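Local atomic coordinates of pectate lyase/Amb allergen (Acidovorax citrulli, PDB entry 4HWV), a protein that probably cleaves pectate by lyase chemistry as a secreted, calcium-binding enzyme of polysaccharide lyase family 1. Residues G181-G186 and I200-A205; D227-A232 and N242-G247; G279-T284 and V290-N295. All coordinates share one frame; numbering follows the deposited sequence. Where two conformers were deposited one is given.

Contact 1. Residues G181-G186 and I200-A205; sequences GNLMLG and ITFEDA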
ATOM      1  N   GLY A 181       0.862  14.740  -2.013  1.00  3.37           N
ATOM      2  CA  GLY A 181       0.415  16.120  -2.011  1.00  3.81           C
ATOM      3  C   GLY A 181      -0.611  16.433  -3.064  1.00  3.90           C
ATOM      4  O   GLY A 181      -1.202  15.546  -3.681  1.00  4.17           O
ATOM      5  N   ASN A 182      -0.801  17.731  -3.256  1.00  3.51           N
ATOM      6  CA  ASN A 182      -2.006  18.255  -3.881  1.00  3.84           C
ATOM      7  C   ASN A 182      -1.594  19.334  -4.855  1.00  4.13           C
ATOM      8  O   ASN A 182      -1.193  20.425  -4.426  1.00  5.00           O
ATOM      9  CB  ASN A 182      -2.864  18.839  -2.740  1.00  4.08           C
ATOM     10  CG  ASN A 182      -4.289  19.218  -3.140  1.00  4.62           C
ATOM     11  OD1 ASN A 182      -4.634  19.530  -4.319  1.00  7.26           O
ATOM     12  ND2 ASN A 182      -5.139  19.258  -2.126  1.00  3.55           N
ATOM     13  N   LEU A 183      -1.700  19.053  -6.154  1.00  3.89           N
ATOM     14  CA  LEU A 183      -1.522  20.123  -7.119  1.00  3.45           C
ATOM     15  C   LEU A 183      -2.741  21.036  -7.057  1.00  4.00           C
ATOM     16  O   LEU A 183      -3.889  20.562  -7.064  1.00  4.81           O
ATOM     17  CB  LEU A 183      -1.371  19.579  -8.543  1.00  4.10           C
ATOM     18  CG  LEU A 183      -0.179  18.654  -8.771  1.00  4.68           C
ATOM     19  CD1 LEU A 183      -0.128  18.246 -10.249  1.00  5.72           C
ATOM     20  CD2 LEU A 183       1.130  19.302  -8.320  1.00  6.65           C
ATOM     21  N   MET A 184      -2.486  22.337  -6.974  1.00  3.23           N
ATOM     22  CA  MET A 184      -3.551  23.312  -6.878  0.50  3.94           C
ATOM     23  C   MET A 184      -3.577  24.137  -8.158  1.00  3.60           C
ATOM     24  O   MET A 184      -2.668  24.915  -8.430  1.00  4.04           O
ATOM     25  CB  MET A 184      -3.315  24.173  -5.640  0.50  7.17           C
ATOM     26  CG  MET A 184      -4.386  25.190  -5.365  0.50  9.48           C
ATOM     27  SD  MET A 184      -5.952  24.420  -4.871  0.50 12.31           S
ATOM     28  CE  MET A 184      -5.475  23.415  -3.456  0.50 14.01           C
ATOM     29  N   LEU A 185      -4.618  23.931  -8.961  1.00  3.75           N
ATOM     30  CA  LEU A 185      -4.678  24.609 -10.254  1.00  4.07           C
ATOM     31  C   LEU A 185      -5.363  25.959 -10.104  1.00  3.87           C
ATOM     32  O   LEU A 185      -6.600  26.066 -10.190  1.00  4.68           O
ATOM     33  CB  LEU A 185      -5.328  23.728 -11.339  1.00  3.81           C
ATOM     34  CG  LEU A 185      -4.808  22.287 -11.446  1.00  4.03           C
ATOM     35  CD1 LEU A 185      -5.314  21.639 -12.737  1.00  4.68           C
ATOM     36  CD2 LEU A 185      -3.285  22.164 -11.353  1.00  4.80           C
ATOM     37  N   GLY A 186      -4.541  26.970  -9.852  1.00  4.01           N
ATOM     38  CA  GLY A 186      -5.027  28.310  -9.581  1.00  4.63           C
ATOM     39  C   GLY A 186      -5.324  28.517  -8.101  1.00  4.84           C
ATOM     40  O   GLY A 186      -5.604  27.572  -7.343  1.00  6.51           O
ATOM     41  N   ILE A 200       1.934  10.708 -15.483  1.00  3.05           N
ATOM     42  CA  ILE A 200       2.428  10.702 -14.104  1.00  3.21           C
ATOM     43  C   ILE A 200       1.558   9.754 -13.288  1.00  3.38           C
ATOM     44  O   ILE A 200       0.334   9.664 -13.489  1.00  3.38           O
ATOM     45  CB  ILE A 200       2.367  12.127 -13.505  1.00  3.34           C
ATOM     46  CG1 ILE A 200       3.320  13.037 -14.275  1.00  4.10           C
ATOM     47  CG2 ILE A 200       2.700  12.140 -12.001  1.00  3.97           C
ATOM     48  CD1 ILE A 200       2.997  14.510 -14.151  1.00  4.45           C
ATOM     49  N   THR A 201       2.195   9.021 -12.380  1.00  3.37           N
ATOM     50  CA  THR A 201       1.462   8.249 -11.373  1.00  3.55           C
ATOM     51  C   THR A 201       1.397   9.061 -10.080  1.00  3.74           C
ATOM     52  O   THR A 201       2.430   9.343  -9.473  1.00  4.53           O
ATOM     53  CB  THR A 201       2.132   6.889 -11.150  1.00  4.20           C
ATOM     54  OG1 THR A 201       1.987   6.133 -12.347  1.00  4.96           O
ATOM     55  CG2 THR A 201       1.471   6.107 -10.017  1.00  4.63           C
ATOM     56  N   PHE A 202       0.176   9.442  -9.690  1.00  3.70           N
ATOM     57  CA  PHE A 202      -0.084  10.239  -8.504  1.00  3.68           C
ATOM     58  C   PHE A 202      -0.549   9.287  -7.405  1.00  3.62           C
ATOM     59  O   PHE A 202      -1.455   8.485  -7.642  1.00  4.74           O
ATOM     60  CB  PHE A 202      -1.211  11.233  -8.791  1.00  3.75           C
ATOM     61  CG  PHE A 202      -0.839  12.365  -9.700  1.00  3.40           C
ATOM     62  CD1 PHE A 202      -0.323  13.539  -9.154  1.00  3.75           C
ATOM     63  CD2 PHE A 202      -1.013  12.279 -11.081  1.00  3.87           C
ATOM     64  CE1 PHE A 202       0.015  14.603  -9.960  1.00  4.37           C
ATOM     65  CE2 PHE A 202      -0.676  13.363 -11.900  1.00  3.63           C
ATOM     66  CZ  PHE A 202      -0.171  14.516 -11.346  1.00  4.16           C
ATOM     67  N   GLU A 203       0.038   9.373  -6.212  1.00  3.46           N
ATOM     68  CA  GLU A 203      -0.392   8.497  -5.110  1.00  3.80           C
ATOM     69  C   GLU A 203      -0.568   9.230  -3.802  1.00  3.63           C
ATOM     70  O   GLU A 203       0.306   9.998  -3.389  1.00  4.14           O
ATOM     71  CB  GLU A 203       0.641   7.398  -4.816  1.00  4.62           C
ATOM     72  CG  GLU A 203       0.887   6.439  -5.986  1.00  5.82           C
ATOM     73  CD  GLU A 203       1.952   5.403  -5.719  1.00  7.21           C
ATOM     74  OE1 GLU A 203       2.330   5.192  -4.551  1.00  7.66           O
ATOM     75  OE2 GLU A 203       2.400   4.777  -6.705  1.00 10.30           O
ATOM     76  N   ASP A 204      -1.697   8.957  -3.145  1.00  3.68           N
ATOM     77  CA  ASP A 204      -1.813   9.044  -1.688  1.00  3.26           C
ATOM     78  C   ASP A 204      -1.627  10.460  -1.152  1.00  2.26           C
ATOM     79  O   ASP A 204      -0.641  10.759  -0.462  1.00  3.31           O
ATOM     80  CB  ASP A 204      -0.828   8.058  -1.039  1.00  3.87           C
ATOM     81  CG  ASP A 204      -1.044   7.897   0.455  1.00  4.35           C
ATOM     82  OD1 ASP A 204      -2.123   8.250   0.968  1.00  4.64           O
ATOM     83  OD2 ASP A 204      -0.114   7.416   1.115  1.00  4.54           O
ATOM     84  N   ALA A 205      -2.583  11.332  -1.476  1.00  2.50           N
ATOM     85  CA  ALA A 205      -2.620  12.671  -0.892  1.00  3.31           C
ATOM     86  C   ALA A 205      -3.180  12.525   0.517  1.00  4.00           C
ATOM     87  O   ALA A 205      -4.392  12.533   0.722  1.00  5.32           O
ATOM     88  CB  ALA A 205      -3.480  13.600  -1.743  1.00  4.38           C
TER
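Leu183 and Phe202 meet in a buried apolar contact inside the protein, where strand 182-185 faces strand 201-203 across the interior. No hydrogen bond joins the two segments. The closest side-chain pair is Leu183 CD1 and Phe202 CE1, 3.7 Å apart. Leu183 CD1 also lies 3.9 Å from Phe202 CZ, and it reaches this corner of the ring obliquely. The two side chains cross at about a right angle. In Phe202 the ring carbon CG lies beside the backbone N (chi1 -72°), and the ring is sent inward from its strand. One face of the Phe202 ring carries Ile200 CG2, 3.6 Å above the plane and displaced toward the rim.

The fold is the right-handed parallel beta-helix of the family 1 pectate lyases. Strand 182-185 belongs to one wall of this coil, between strands 160-163 and 229-234. Strand 201-203 belongs to another wall, between strands 177-179 and 243-245. Aliphatic and aromatic side chains from the walls fill the space between them, and Leu183 and Phe202 are one such pair.

A second touch lies where the two segments come closest. The CA atoms of Gly181 and Ala205 are 4.7 Å apart. Here the methyl CB of Ala205 rests 3.6 Å from the carbonyl O of Gly181. Next to it, Asp204 turns away from the contact and forms a salt bridge with Arg249 and a hydrogen bond with His277. The side chain of Ala205 is about 9 Å from the bound calcium ion.

Contact 2. Residues D227-A232 and N242-G247; sequences DLISVA and NTFSDG. With CA (calcium ion), chain C.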
ATOM      1  N   ASP A 227      -6.545  16.734  -2.006  1.00  3.81           N
ATOM      2  CA  ASP A 227      -6.795  15.974  -3.230  1.00  3.73           C
ATOM      3  C   ASP A 227      -5.466  15.729  -3.915  1.00  3.62           C
ATOM      4  O   ASP A 227      -4.479  16.369  -3.590  1.00  4.81           O
ATOM      5  CB  ASP A 227      -7.616  16.823  -4.205  1.00  4.56           C
ATOM      6  CG  ASP A 227      -8.912  17.326  -3.608  1.00  6.12           C
ATOM      7  OD1 ASP A 227      -9.507  16.623  -2.767  1.00  6.47           O
ATOM      8  OD2 ASP A 227      -9.351  18.433  -4.001  1.00  7.36           O
ATOM      9  N   LEU A 228      -5.412  14.832  -4.893  1.00  3.20           N
ATOM     10  CA  LEU A 228      -4.209  14.773  -5.717  1.00  3.32           C
ATOM     11  C   LEU A 228      -4.147  15.988  -6.655  1.00  3.02           C
ATOM     12  O   LEU A 228      -3.068  16.552  -6.866  1.00  3.88           O
ATOM     13  CB  LEU A 228      -4.104  13.439  -6.463  1.00  3.60           C
ATOM     14  CG  LEU A 228      -3.789  12.288  -5.480  1.00  3.85           C
ATOM     15  CD1 LEU A 228      -4.112  10.934  -6.100  1.00  4.38           C
ATOM     16  CD2 LEU A 228      -2.327  12.337  -5.031  1.00  5.10           C
ATOM     17  N   ILE A 229      -5.294  16.385  -7.215  1.00  3.20           N
ATOM     18  CA  ILE A 229      -5.391  17.613  -8.006  1.00  3.59           C
ATOM     19  C   ILE A 229      -6.694  18.316  -7.627  1.00  3.05           C
ATOM     20  O   ILE A 229      -7.767  17.679  -7.597  1.00  3.49           O
ATOM     21  CB  ILE A 229      -5.397  17.337  -9.534  1.00  3.68           C
ATOM     22  CG1 ILE A 229      -4.150  16.540  -9.972  1.00  4.78           C
ATOM     23  CG2 ILE A 229      -5.484  18.657 -10.305  1.00  4.50           C
ATOM     24  CD1 ILE A 229      -4.192  16.123 -11.439  1.00  5.40           C
ATOM     25  N   SER A 230      -6.596  19.609  -7.318  1.00  3.33           N
ATOM     26  CA  SER A 230      -7.771  20.442  -7.057  1.00  3.62           C
ATOM     27  C   SER A 230      -7.879  21.465  -8.171  1.00  3.64           C
ATOM     28  O   SER A 230      -6.881  22.133  -8.505  1.00  4.41           O
ATOM     29  CB  SER A 230      -7.625  21.183  -5.728  1.00  4.56           C
ATOM     30  OG  SER A 230      -7.451  20.287  -4.637  1.00  5.13           O
ATOM     31  N   VAL A 231      -9.077  21.598  -8.741  1.00  3.40           N
ATOM     32  CA  VAL A 231      -9.311  22.528  -9.831  1.00  3.73           C
ATOM     33  C   VAL A 231     -10.424  23.500  -9.424  1.00  3.36           C
ATOM     34  O   VAL A 231     -11.588  23.291  -9.754  1.00  4.23           O
ATOM     35  CB  VAL A 231      -9.662  21.801 -11.141  1.00  3.92           C
ATOM     36  CG1 VAL A 231      -9.594  22.773 -12.315  1.00  4.34           C
ATOM     37  CG2 VAL A 231      -8.717  20.612 -11.364  1.00  4.87           C
ATOM     38  N   ALA A 232     -10.054  24.539  -8.678  1.00  3.88           N
ATOM     39  CA  ALA A 232     -11.028  25.523  -8.198  1.00  4.38           C
ATOM     40  C   ALA A 232     -10.889  26.863  -8.912  1.00  4.22           C
ATOM     41  O   ALA A 232     -11.817  27.664  -8.913  1.00  5.20           O
ATOM     42  CB  ALA A 232     -10.895  25.709  -6.660  1.00  5.83           C
ATOM     43  N   ASN A 242      -2.693   9.552 -16.985  1.00  2.87           N
ATOM     44  CA  ASN A 242      -2.082   9.488 -15.658  1.00  3.57           C
ATOM     45  C   ASN A 242      -2.716   8.344 -14.892  1.00  3.12           C
ATOM     46  O   ASN A 242      -3.764   7.806 -15.286  1.00  3.54           O
ATOM     47  CB  ASN A 242      -2.302  10.783 -14.863  1.00  3.44           C
ATOM     48  CG  ASN A 242      -1.811  11.998 -15.609  1.00  2.97           C
ATOM     49  OD1 ASN A 242      -0.601  12.236 -15.694  1.00  3.89           O
ATOM     50  ND2 ASN A 242      -2.748  12.778 -16.158  1.00  3.54           N
ATOM     51  N   THR A 243      -2.068   7.968 -13.796  1.00  3.35           N
ATOM     52  CA  THR A 243      -2.638   7.004 -12.867  1.00  3.71           C
ATOM     53  C   THR A 243      -2.784   7.700 -11.521  1.00  3.55           C
ATOM     54  O   THR A 243      -1.922   8.497 -11.147  1.00  4.26           O
ATOM     55  CB  THR A 243      -1.732   5.767 -12.781  1.00  3.80           C
ATOM     56  OG1 THR A 243      -1.705   5.159 -14.076  1.00  4.33           O
ATOM     57  CG2 THR A 243      -2.232   4.747 -11.738  1.00  4.96           C
ATOM     58  N   PHE A 244      -3.887   7.436 -10.810  1.00  3.01           N
ATOM     59  CA  PHE A 244      -4.168   8.053  -9.508  1.00  3.43           C
ATOM     60  C   PHE A 244      -4.660   6.974  -8.567  1.00  2.81           C
ATOM     61  O   PHE A 244      -5.495   6.161  -8.956  1.00  3.93           O
ATOM     62  CB  PHE A 244      -5.316   9.053  -9.612  1.00  3.76           C
ATOM     63  CG  PHE A 244      -5.055  10.224 -10.522  1.00  3.69           C
ATOM     64  CD1 PHE A 244      -5.267  10.133 -11.890  1.00  4.22           C
ATOM     65  CD2 PHE A 244      -4.688  11.452  -9.986  1.00  3.60           C
ATOM     66  CE1 PHE A 244      -5.062  11.237 -12.709  1.00  4.16           C
ATOM     67  CE2 PHE A 244      -4.495  12.549 -10.798  1.00  4.94           C
ATOM     68  CZ  PHE A 244      -4.669  12.441 -12.157  1.00  4.49           C
ATOM     69  N   SER A 245      -4.195   6.989  -7.316  1.00  3.17           N
ATOM     70  CA  SER A 245      -4.663   6.022  -6.316  1.00  3.60           C
ATOM     71  C   SER A 245      -4.308   6.489  -4.914  1.00  3.11           C
ATOM     72  O   SER A 245      -3.585   7.474  -4.750  1.00  3.73           O
ATOM     73  CB  SER A 245      -4.009   4.655  -6.526  1.00  4.51           C
ATOM     74  OG  SER A 245      -2.662   4.697  -6.132  1.00  4.70           O
ATOM     75  N   ASP A 246      -4.772   5.748  -3.908  1.00  3.51           N
ATOM     76  CA  ASP A 246      -4.352   5.993  -2.530  1.00  3.63           C
ATOM     77  C   ASP A 246      -3.019   5.318  -2.191  1.00  4.00           C
ATOM     78  O   ASP A 246      -2.673   5.180  -1.013  1.00  4.11           O
ATOM     79  CB  ASP A 246      -5.430   5.549  -1.540  1.00  4.06           C
ATOM     80  CG  ASP A 246      -6.625   6.491  -1.530  1.00  3.72           C
ATOM     81  OD1 ASP A 246      -6.521   7.598  -2.124  1.00  4.45           O
ATOM     82  OD2 ASP A 246      -7.656   6.124  -0.909  1.00  4.57           O
ATOM     83  N   GLY A 247      -2.258   4.917  -3.216  1.00  4.47           N
ATOM     84  CA  GLY A 247      -0.991   4.262  -2.970  1.00  4.59           C
ATOM     85  C   GLY A 247      -1.161   3.058  -2.065  1.00  4.42           C
ATOM     86  O   GLY A 247      -2.128   2.307  -2.199  1.00  5.87           O
TER
HETATM   87 CA    CA C 601     -11.105  18.113  -2.449  0.80 11.70          CA
HETATM   88  O   HOH W   1     -13.120  19.342  -1.231  1.00 42.90           O
HETATM   89  O   HOH W   2     -11.879  20.494  -3.405  1.00 24.34           O
HETATM   90  O   HOH W   3      -9.706  19.667  -0.826  1.00 17.81           O
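The backbones of 227-232 and 242-247 stay well apart, with the nearest CA atoms, those of Leu228 and Phe244, separated by 7.7 Å. The two segments lie on different walls of the right-handed parallel beta-helix, so the interior is bridged mainly by side chains, with one backbone carbonyl, that of Ser245, taking part. No hydrogen bond crosses between them.

Phe244 sits at the centre of the contact. Its ring takes both partners at the edge, near its own plane. Ile229 CD1 comes to 3.6 Å from Phe244 CE2 and also touches CZ. Ile229 crosses the aromatic side chain at about a right angle. Its CG1 lies anti to the carbonyl carbon (chi1 -57°), and the branch runs on extended to bring CD1 to the ring. Leu228 meets the same edge closer to the backbone, with CD1 4.0 Å from Phe244 CD2. These two side chains slide past each other in opposite directions. Leu228 CD1 also rests 3.8 Å from the carbonyl O of Ser245. The ring of Phe244 stacks with Phe202 and meets Phe297, so it belongs to a row of phenylalanines inside the coil.

The other segment ends in an ST turn, in which Gly247 N donates to Ser245 OG over 3.0 Å. Asp246 is hydrogen-bonded to His300.

Just before Leu228, the chain supplies a calcium ligand. Asp278 and Asp282 complete the protein part of the site, and three waters also bind. The carboxylate of Asp227 grips the ion with both oxygens, OD1 at 2.2 Å and OD2 at 2.4 Å from the calcium.

Contact 3. Residues G279-T284 and V290-N295; sequences GLVDVT and VTLSNN. With CA (calcium ion), chain C.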
ATOM      1  N   GLY A 279     -10.382  13.994  -2.234  1.00  4.65           N
ATOM      2  CA  GLY A 279     -10.670  13.585  -3.600  1.00  4.15           C
ATOM      3  C   GLY A 279      -9.468  13.057  -4.360  1.00  4.24           C
ATOM      4  O   GLY A 279      -8.308  13.222  -3.940  1.00  4.79           O
ATOM      5  N   LEU A 280      -9.733  12.448  -5.509  1.00  4.04           N
ATOM      6  CA  LEU A 280      -8.648  12.259  -6.492  1.00  4.26           C
ATOM      7  C   LEU A 280      -8.462  13.557  -7.286  1.00  4.51           C
ATOM      8  O   LEU A 280      -7.412  14.193  -7.198  1.00  4.74           O
ATOM      9  CB  LEU A 280      -8.939  11.079  -7.429  1.00  4.63           C
ATOM     10  CG  LEU A 280      -8.967   9.707  -6.734  1.00  4.56           C
ATOM     11  CD1 LEU A 280      -9.372   8.601  -7.701  1.00  5.41           C
ATOM     12  CD2 LEU A 280      -7.623   9.384  -6.067  1.00  5.40           C
ATOM     13  N   VAL A 281      -9.491  13.943  -8.035  1.00  3.83           N
ATOM     14  CA  VAL A 281      -9.516  15.223  -8.739  1.00  4.01           C
ATOM     15  C   VAL A 281     -10.875  15.858  -8.476  1.00  3.94           C
ATOM     16  O   VAL A 281     -11.904  15.317  -8.884  1.00  5.22           O
ATOM     17  CB  VAL A 281      -9.289  15.098 -10.264  1.00  4.21           C
ATOM     18  CG1 VAL A 281      -9.252  16.499 -10.880  1.00  4.56           C
ATOM     19  CG2 VAL A 281      -8.002  14.323 -10.571  1.00  4.83           C
ATOM     20  N   ASP A 282     -10.870  16.994  -7.781  1.00  4.66           N
ATOM     21  CA  ASP A 282     -12.099  17.728  -7.493  1.00  4.75           C
ATOM     22  C   ASP A 282     -12.109  18.994  -8.330  1.00  5.10           C
ATOM     23  O   ASP A 282     -11.083  19.673  -8.444  1.00  7.64           O
ATOM     24  CB  ASP A 282     -12.204  18.088  -6.007  1.00  5.56           C
ATOM     25  CG  ASP A 282     -12.534  16.894  -5.127  1.00  6.08           C
ATOM     26  OD1 ASP A 282     -12.872  15.798  -5.630  1.00  5.88           O
ATOM     27  OD2 ASP A 282     -12.451  17.066  -3.891  1.00  7.97           O
ATOM     28  N   VAL A 283     -13.261  19.313  -8.902  1.00  3.89           N
ATOM     29  CA  VAL A 283     -13.423  20.519  -9.719  1.00  3.84           C
ATOM     30  C   VAL A 283     -14.538  21.310  -9.076  1.00  3.99           C
ATOM     31  O   VAL A 283     -15.675  20.848  -9.023  1.00  5.12           O
ATOM     32  CB  VAL A 283     -13.782  20.178 -11.193  1.00  4.29           C
ATOM     33  CG1 VAL A 283     -13.846  21.447 -12.025  1.00  5.30           C
ATOM     34  CG2 VAL A 283     -12.787  19.172 -11.779  1.00  5.24           C
ATOM     35  N   THR A 284     -14.210  22.484  -8.551  1.00  4.78           N
ATOM     36  CA  THR A 284     -15.174  23.268  -7.774  1.00  4.86           C
ATOM     37  C   THR A 284     -15.049  24.740  -8.162  1.00  5.00           C
ATOM     38  O   THR A 284     -14.167  25.112  -8.937  1.00  5.32           O
ATOM     39  CB  THR A 284     -14.916  23.118  -6.260  1.00  6.53           C
ATOM     40  OG1 THR A 284     -13.598  23.594  -5.965  1.00  6.75           O
ATOM     41  CG2 THR A 284     -15.054  21.663  -5.811  1.00  6.87           C
ATOM     42  N   VAL A 290     -12.547  21.325 -18.326  1.00  4.25           N
ATOM     43  CA  VAL A 290     -11.602  20.317 -17.879  1.00  4.04           C
ATOM     44  C   VAL A 290     -11.928  19.018 -18.580  1.00  4.15           C
ATOM     45  O   VAL A 290     -13.086  18.608 -18.633  1.00  4.56           O
ATOM     46  CB  VAL A 290     -11.739  20.104 -16.354  1.00  4.54           C
ATOM     47  CG1 VAL A 290     -10.727  19.073 -15.852  1.00  5.18           C
ATOM     48  CG2 VAL A 290     -11.609  21.447 -15.626  1.00  5.42           C
ATOM     49  N   THR A 291     -10.902  18.356 -19.099  1.00  3.54           N
ATOM     50  CA  THR A 291     -11.060  17.003 -19.636  1.00  2.81           C
ATOM     51  C   THR A 291     -10.114  16.049 -18.933  1.00  2.93           C
ATOM     52  O   THR A 291      -8.906  16.322 -18.840  1.00  3.43           O
ATOM     53  CB  THR A 291     -10.801  16.966 -21.149  1.00  3.58           C
ATOM     54  OG1 THR A 291     -11.841  17.710 -21.793  1.00  4.08           O
ATOM     55  CG2 THR A 291     -10.800  15.524 -21.680  1.00  4.38           C
ATOM     56  N   LEU A 292     -10.663  14.933 -18.449  1.00  3.20           N
ATOM     57  CA  LEU A 292      -9.865  13.842 -17.902  1.00  3.10           C
ATOM     58  C   LEU A 292     -10.013  12.659 -18.854  1.00  3.05           C
ATOM     59  O   LEU A 292     -11.104  12.093 -18.971  1.00  3.88           O
ATOM     60  CB  LEU A 292     -10.353  13.465 -16.495  1.00  3.77           C
ATOM     61  CG  LEU A 292     -10.322  14.609 -15.489  1.00  4.04           C
ATOM     62  CD1 LEU A 292     -11.674  15.316 -15.411  1.00  4.91           C
ATOM     63  CD2 LEU A 292      -9.919  14.097 -14.121  1.00  5.63           C
ATOM     64  N   SER A 293      -8.932  12.311 -19.553  1.00  3.03           N
ATOM     65  CA  SER A 293      -8.981  11.300 -20.601  1.00  3.50           C
ATOM     66  C   SER A 293      -7.916  10.232 -20.371  1.00  3.03           C
ATOM     67  O   SER A 293      -6.784  10.535 -19.971  1.00  3.47           O
ATOM     68  CB  SER A 293      -8.780  11.956 -21.970  1.00  4.40           C
ATOM     69  OG  SER A 293      -7.593  12.738 -21.993  1.00  4.80           O
ATOM     70  N   ASN A 294      -8.286   8.979 -20.622  1.00  3.48           N
ATOM     71  CA  ASN A 294      -7.305   7.894 -20.706  1.00  3.20           C
ATOM     72  C   ASN A 294      -6.492   7.705 -19.427  1.00  3.43           C
ATOM     73  O   ASN A 294      -5.328   7.306 -19.492  1.00  3.84           O
ATOM     74  CB  ASN A 294      -6.350   8.131 -21.894  1.00  4.08           C
ATOM     75  CG  ASN A 294      -7.101   8.444 -23.174  1.00  4.26           C
ATOM     76  OD1 ASN A 294      -8.001   7.693 -23.566  1.00  5.58           O
ATOM     77  ND2 ASN A 294      -6.749   9.564 -23.823  1.00  4.80           N
ATOM     78  N   ASN A 295      -7.102   7.991 -18.278  1.00  3.42           N
ATOM     79  CA  ASN A 295      -6.429   7.812 -16.981  1.00  3.39           C
ATOM     80  C   ASN A 295      -6.852   6.506 -16.324  1.00  3.28           C
ATOM     81  O   ASN A 295      -7.898   5.949 -16.654  1.00  4.13           O
ATOM     82  CB  ASN A 295      -6.772   8.949 -16.004  1.00  3.47           C
ATOM     83  CG  ASN A 295      -6.434  10.317 -16.542  1.00  3.61           C
ATOM     84  OD1 ASN A 295      -5.267  10.717 -16.563  1.00  3.90           O
ATOM     85  ND2 ASN A 295      -7.450  11.058 -16.951  1.00  3.36           N
TER
HETATM   86 CA    CA C 601     -11.105  18.113  -2.449  0.80 11.70          CA
HETATM   87  O   HOH W   1     -13.120  19.342  -1.231  1.00 42.90           O
HETATM   88  O   HOH W   2     -11.879  20.494  -3.405  1.00 24.34           O
HETATM   89  O   HOH W   3      -9.706  19.667  -0.826  1.00 17.81           O
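Two walls of the parallel beta-helix face each other here, directly behind the calcium site. Strand 281-283 lies at one side of the interior and strand 290-293 at the other. Their CA atoms approach no closer than 8.4 Å, between Val283 and Val290. The contact is entirely apolar.

Val281 and Leu292 reach toward each other tip to tip. Leu292 CD2 points at the fork of the valine and lies 4.0 Å from Val281 CB. Both valine methyls, CG1 and CG2, are at nearly the same distance from it. Leu292 holds an unusual chi2 of 94°, and in this rotation CD2 is the methyl that meets the valine. Val283 CG1 meets Val290 CG2 more loosely, at 4.2 Å. Leu292 also touches Phe297, and Val281 touches Ile229.

Asp282 sits between the two valines in sequence and faces the calcium instead. Its OD2 binds the ion at 2.2 Å, while its OD1 accepts a hydrogen bond from Leu305 N. Inward apolar residues alternating with an outward one are typical of a parallel beta-helix strand, and here the outward residue binds calcium.

How the contacts relate
The three contacts follow one another along the chain, each closing before the next opens. Centres of contacts 1 and 2 are 5 Å apart, those of contacts 2 and 3 are 8 Å apart, and those of contacts 1 and 3 are 11 Å apart. Strands 182-185, 229-234 and 281-283 are successive neighbours in one parallel sheet. Strands 201-203 and 243-245 pair in another wall, while 290-293 follows strand 237-240 in the remaining one. Contacts 1 and 2 are joined by probable backbone hydrogen bonds, as are contacts 2 and 3. Contacts 2 and 3 share the calcium ion and its waters. The apolar interior thus lies behind a metal site assembled from neighbouring turns.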